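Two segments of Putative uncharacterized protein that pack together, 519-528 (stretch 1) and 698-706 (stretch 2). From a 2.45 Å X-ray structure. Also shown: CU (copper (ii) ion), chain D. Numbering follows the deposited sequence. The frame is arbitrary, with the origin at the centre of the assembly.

Stretch 1 519-528: FGYQIHDSLS
Stretch 2 698-706: HVPHTGDLP

Stretch 1 folds back on itself as a tight hairpin. A strand ending at His524 turns through Asp525 (phi/psi -36/-46) and Ser526 (-138/35) into strand 527-528, pinned by Ile523 N to Leu527 O at 2.9 Å and Leu527 N to His524 O at 2.9 Å. Before it, Gly520 sits at 151/-171, angles that by themselves call for glycine, since a CB would jam against the preceding carbonyl; Tyr521 is extended at -107/151. Stretch 2 is irregular: Val699 (-109/88), Pro700 (-57/135) and His701 (-109/-171) lead into a 3-10 segment at 702-704, and a cis peptide bond precedes Pro706. The segment is held by Asp704 N to His701 O at 2.9 Å and Leu705 N to Thr702 O at 3.0 Å. Before the turn, residues 520-523 run in the same sense as 699-702, with Gly520 CA 6.1 Å from Val699 CA and Ile523 CA 4.9 Å from Thr702 CA.

No direct hydrogen bond crosses the interface, which buries 412 Å² in total. A water joins the backbones instead, accepting from Tyr521 N at 2.7 Å and lying 2.7 Å from Pro700 O, to which it can donate.

Ile523 (chi1 p, chi2 t) is covered most by the other stretch. Its CB points toward stretch 2, and CG2 packs on the backbone, 3.4 Å from His701 C and 3.5 Å from Thr702 N, while CD1 reaches Leu705 CD2 at 3.7 Å. Leu705 (m, t) answers with its own CB pointing toward stretch 1: its CD2 also meets Leu527 CD2 at 4.0 Å, and its CD1 lies 3.5 Å from Ile523 O. Leu527 (t, p) thus brings the second strand of the hairpin into the same apolar cluster.

At the other end, Tyr521 (chi1 m, chi2 -65°) places CE2 3.6 Å from CG1 of Val699 (chi1 t), an apolar contact. Pro700 O approaches the ring at its edge, near the plane, 3.6 Å from Tyr521 CD2; the carbonyl thereby meets the ring's hydrogen-bearing rim.

Polar groups brace the loop from within. Asp704 (chi1 m) accepts from His701 N through OD2 at 2.9 Å and from His698 NE2 through OD1 at 3.0 Å, tying the 3-10 segment to the residues before it. His698 (chi1 t) uses its other nitrogen, ND1, to bind copper at 2.0 Å. The rule to read here is separation of roles: apolar side chains and a water span the gap, while direct hydrogen bonds shape each partner.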

# COMPACT_ATOMS: atom_id res chain seq x y z
N PHE A 519 -19.96 -14.93 13.20
CA PHE A 519 -18.58 -15.24 12.86
C PHE A 519 -18.33 -15.26 11.35
O PHE A 519 -17.42 -15.95 10.89
CB PHE A 519 -18.18 -16.58 13.47
CG PHE A 519 -18.38 -16.66 14.95
CD1 PHE A 519 -17.33 -16.40 15.82
CD2 PHE A 519 -19.61 -17.00 15.48
CE1 PHE A 519 -17.51 -16.47 17.20
CE2 PHE A 519 -19.80 -17.07 16.85
CZ PHE A 519 -18.74 -16.81 17.71
N GLY A 520 -19.11 -14.49 10.60
CA GLY A 520 -18.91 -14.38 9.15
C GLY A 520 -20.18 -14.09 8.37
O GLY A 520 -21.24 -13.80 8.94
N TYR A 521 -20.05 -14.17 7.04
CA TYR A 521 -21.18 -14.03 6.13
C TYR A 521 -21.54 -15.38 5.54
O TYR A 521 -20.68 -16.24 5.36
CB TYR A 521 -20.82 -13.13 4.96
CG TYR A 521 -20.15 -11.83 5.33
CD1 TYR A 521 -20.83 -10.86 6.05
CD2 TYR A 521 -18.86 -11.55 4.91
CE1 TYR A 521 -20.23 -9.66 6.38
CE2 TYR A 521 -18.25 -10.36 5.23
CZ TYR A 521 -18.94 -9.42 5.96
OH TYR A 521 -18.34 -8.23 6.28
N GLN A 522 -22.81 -15.55 5.21
CA GLN A 522 -23.21 -16.63 4.34
C GLN A 522 -22.88 -16.21 2.90
O GLN A 522 -23.40 -15.20 2.41
CB GLN A 522 -24.71 -16.92 4.49
CG GLN A 522 -25.18 -18.12 3.70
CD GLN A 522 -26.53 -18.65 4.17
OE1 GLN A 522 -27.01 -19.64 3.63
N ILE A 523 -22.02 -16.97 2.23
CA ILE A 523 -21.58 -16.63 0.87
C ILE A 523 -21.98 -17.64 -0.20
O ILE A 523 -21.74 -17.41 -1.39
CB ILE A 523 -20.05 -16.40 0.83
CG1 ILE A 523 -19.28 -17.66 1.24
CG2 ILE A 523 -19.66 -15.22 1.73
CD1 ILE A 523 -17.81 -17.57 0.96
N HIS A 524 -22.60 -18.75 0.20
CA HIS A 524 -23.13 -19.75 -0.74
C HIS A 524 -24.25 -20.59 -0.11
O HIS A 524 -24.49 -20.50 1.09
CB HIS A 524 -22.02 -20.65 -1.28
CG HIS A 524 -22.21 -21.04 -2.71
ND1 HIS A 524 -22.53 -22.32 -3.10
CD2 HIS A 524 -22.15 -20.31 -3.85
CE1 HIS A 524 -22.65 -22.36 -4.42
NE2 HIS A 524 -22.42 -21.15 -4.89
N ASP A 525 -24.92 -21.40 -0.92
CA ASP A 525 -26.14 -22.13 -0.52
C ASP A 525 -26.11 -22.62 0.93
O ASP A 525 -27.08 -22.44 1.67
CB ASP A 525 -26.42 -23.32 -1.46
CG ASP A 525 -26.50 -22.90 -2.94
OD1 ASP A 525 -27.12 -23.65 -3.73
OD2 ASP A 525 -25.93 -21.85 -3.30
N SER A 526 -25.00 -23.22 1.34
CA SER A 526 -24.83 -23.68 2.72
C SER A 526 -23.43 -23.36 3.25
O SER A 526 -22.87 -24.12 4.05
CB SER A 526 -25.12 -25.17 2.82
OG SER A 526 -26.48 -25.43 2.51
N LEU A 527 -22.89 -22.22 2.83
CA LEU A 527 -21.49 -21.88 3.07
C LEU A 527 -21.33 -20.57 3.82
O LEU A 527 -21.95 -19.56 3.46
CB LEU A 527 -20.74 -21.78 1.74
CG LEU A 527 -19.21 -21.92 1.83
CD1 LEU A 527 -18.87 -23.33 2.24
CD2 LEU A 527 -18.55 -21.58 0.51
N SER A 528 -20.50 -20.59 4.86
CA SER A 528 -20.04 -19.38 5.52
C SER A 528 -18.60 -19.11 5.13
O SER A 528 -17.77 -20.01 5.11
CB SER A 528 -20.12 -19.52 7.04
OG SER A 528 -19.46 -18.43 7.66
N HIS A 698 -9.34 -11.17 7.91
CA HIS A 698 -9.99 -11.69 6.72
C HIS A 698 -11.33 -12.32 7.07
O HIS A 698 -11.39 -13.39 7.67
CB HIS A 698 -9.07 -12.70 6.02
CG HIS A 698 -9.50 -13.06 4.63
ND1 HIS A 698 -8.94 -14.11 3.94
CD2 HIS A 698 -10.43 -12.51 3.81
CE1 HIS A 698 -9.51 -14.19 2.75
NE2 HIS A 698 -10.41 -13.24 2.65
N VAL A 699 -12.40 -11.62 6.70
CA VAL A 699 -13.76 -12.13 6.79
C VAL A 699 -14.24 -12.37 5.36
O VAL A 699 -14.83 -11.49 4.75
CB VAL A 699 -14.70 -11.14 7.51
CG1 VAL A 699 -16.08 -11.76 7.70
CG2 VAL A 699 -14.11 -10.73 8.85
N PRO A 700 -13.97 -13.57 4.81
CA PRO A 700 -14.25 -13.81 3.40
C PRO A 700 -15.69 -13.57 2.99
O PRO A 700 -16.62 -14.02 3.68
CB PRO A 700 -13.89 -15.29 3.22
CG PRO A 700 -12.93 -15.56 4.27
CD PRO A 700 -13.44 -14.79 5.44
N HIS A 701 -15.87 -12.87 1.86
CA HIS A 701 -17.17 -12.64 1.26
C HIS A 701 -17.31 -13.44 -0.04
O HIS A 701 -16.45 -14.28 -0.35
CB HIS A 701 -17.40 -11.13 1.04
CG HIS A 701 -16.65 -10.54 -0.12
ND1 HIS A 701 -17.29 -10.05 -1.24
CD2 HIS A 701 -15.33 -10.32 -0.31
CE1 HIS A 701 -16.39 -9.57 -2.08
NE2 HIS A 701 -15.19 -9.73 -1.54
N THR A 702 -18.37 -13.18 -0.80
CA THR A 702 -18.67 -13.95 -2.01
C THR A 702 -17.57 -13.82 -3.07
O THR A 702 -17.37 -14.73 -3.87
CB THR A 702 -20.01 -13.51 -2.63
OG1 THR A 702 -20.01 -12.08 -2.84
CG2 THR A 702 -21.18 -13.90 -1.73
N GLY A 703 -16.86 -12.70 -3.06
CA GLY A 703 -15.73 -12.48 -3.96
C GLY A 703 -14.49 -13.29 -3.62
O GLY A 703 -13.50 -13.25 -4.35
N ASP A 704 -14.52 -14.01 -2.51
CA ASP A 704 -13.48 -14.99 -2.21
C ASP A 704 -13.77 -16.35 -2.83
O ASP A 704 -13.00 -17.29 -2.66
CB ASP A 704 -13.28 -15.09 -0.69
CG ASP A 704 -12.65 -13.84 -0.11
OD1 ASP A 704 -11.41 -13.74 -0.16
OD2 ASP A 704 -13.39 -12.96 0.38
N LEU A 705 -14.88 -16.46 -3.56
CA LEU A 705 -15.22 -17.67 -4.31
C LEU A 705 -14.91 -17.46 -5.79
O LEU A 705 -15.33 -16.46 -6.37
CB LEU A 705 -16.71 -17.99 -4.17
CG LEU A 705 -17.25 -18.18 -2.76
CD1 LEU A 705 -18.75 -18.40 -2.82
CD2 LEU A 705 -16.55 -19.33 -2.06
N PRO A 706 -14.17 -18.39 -6.42
CA PRO A 706 -13.59 -19.63 -5.89
C PRO A 706 -12.34 -19.42 -5.02
O PRO A 706 -12.07 -20.22 -4.12
CB PRO A 706 -13.24 -20.40 -7.16
CG PRO A 706 -12.90 -19.30 -8.14
CD PRO A 706 -13.89 -18.23 -7.86
CU CU D . -7.42 -15.27 4.55
O HOH W 1 -17.58 -14.84 6.07
O HOH W 2 -7.37 -17.21 3.00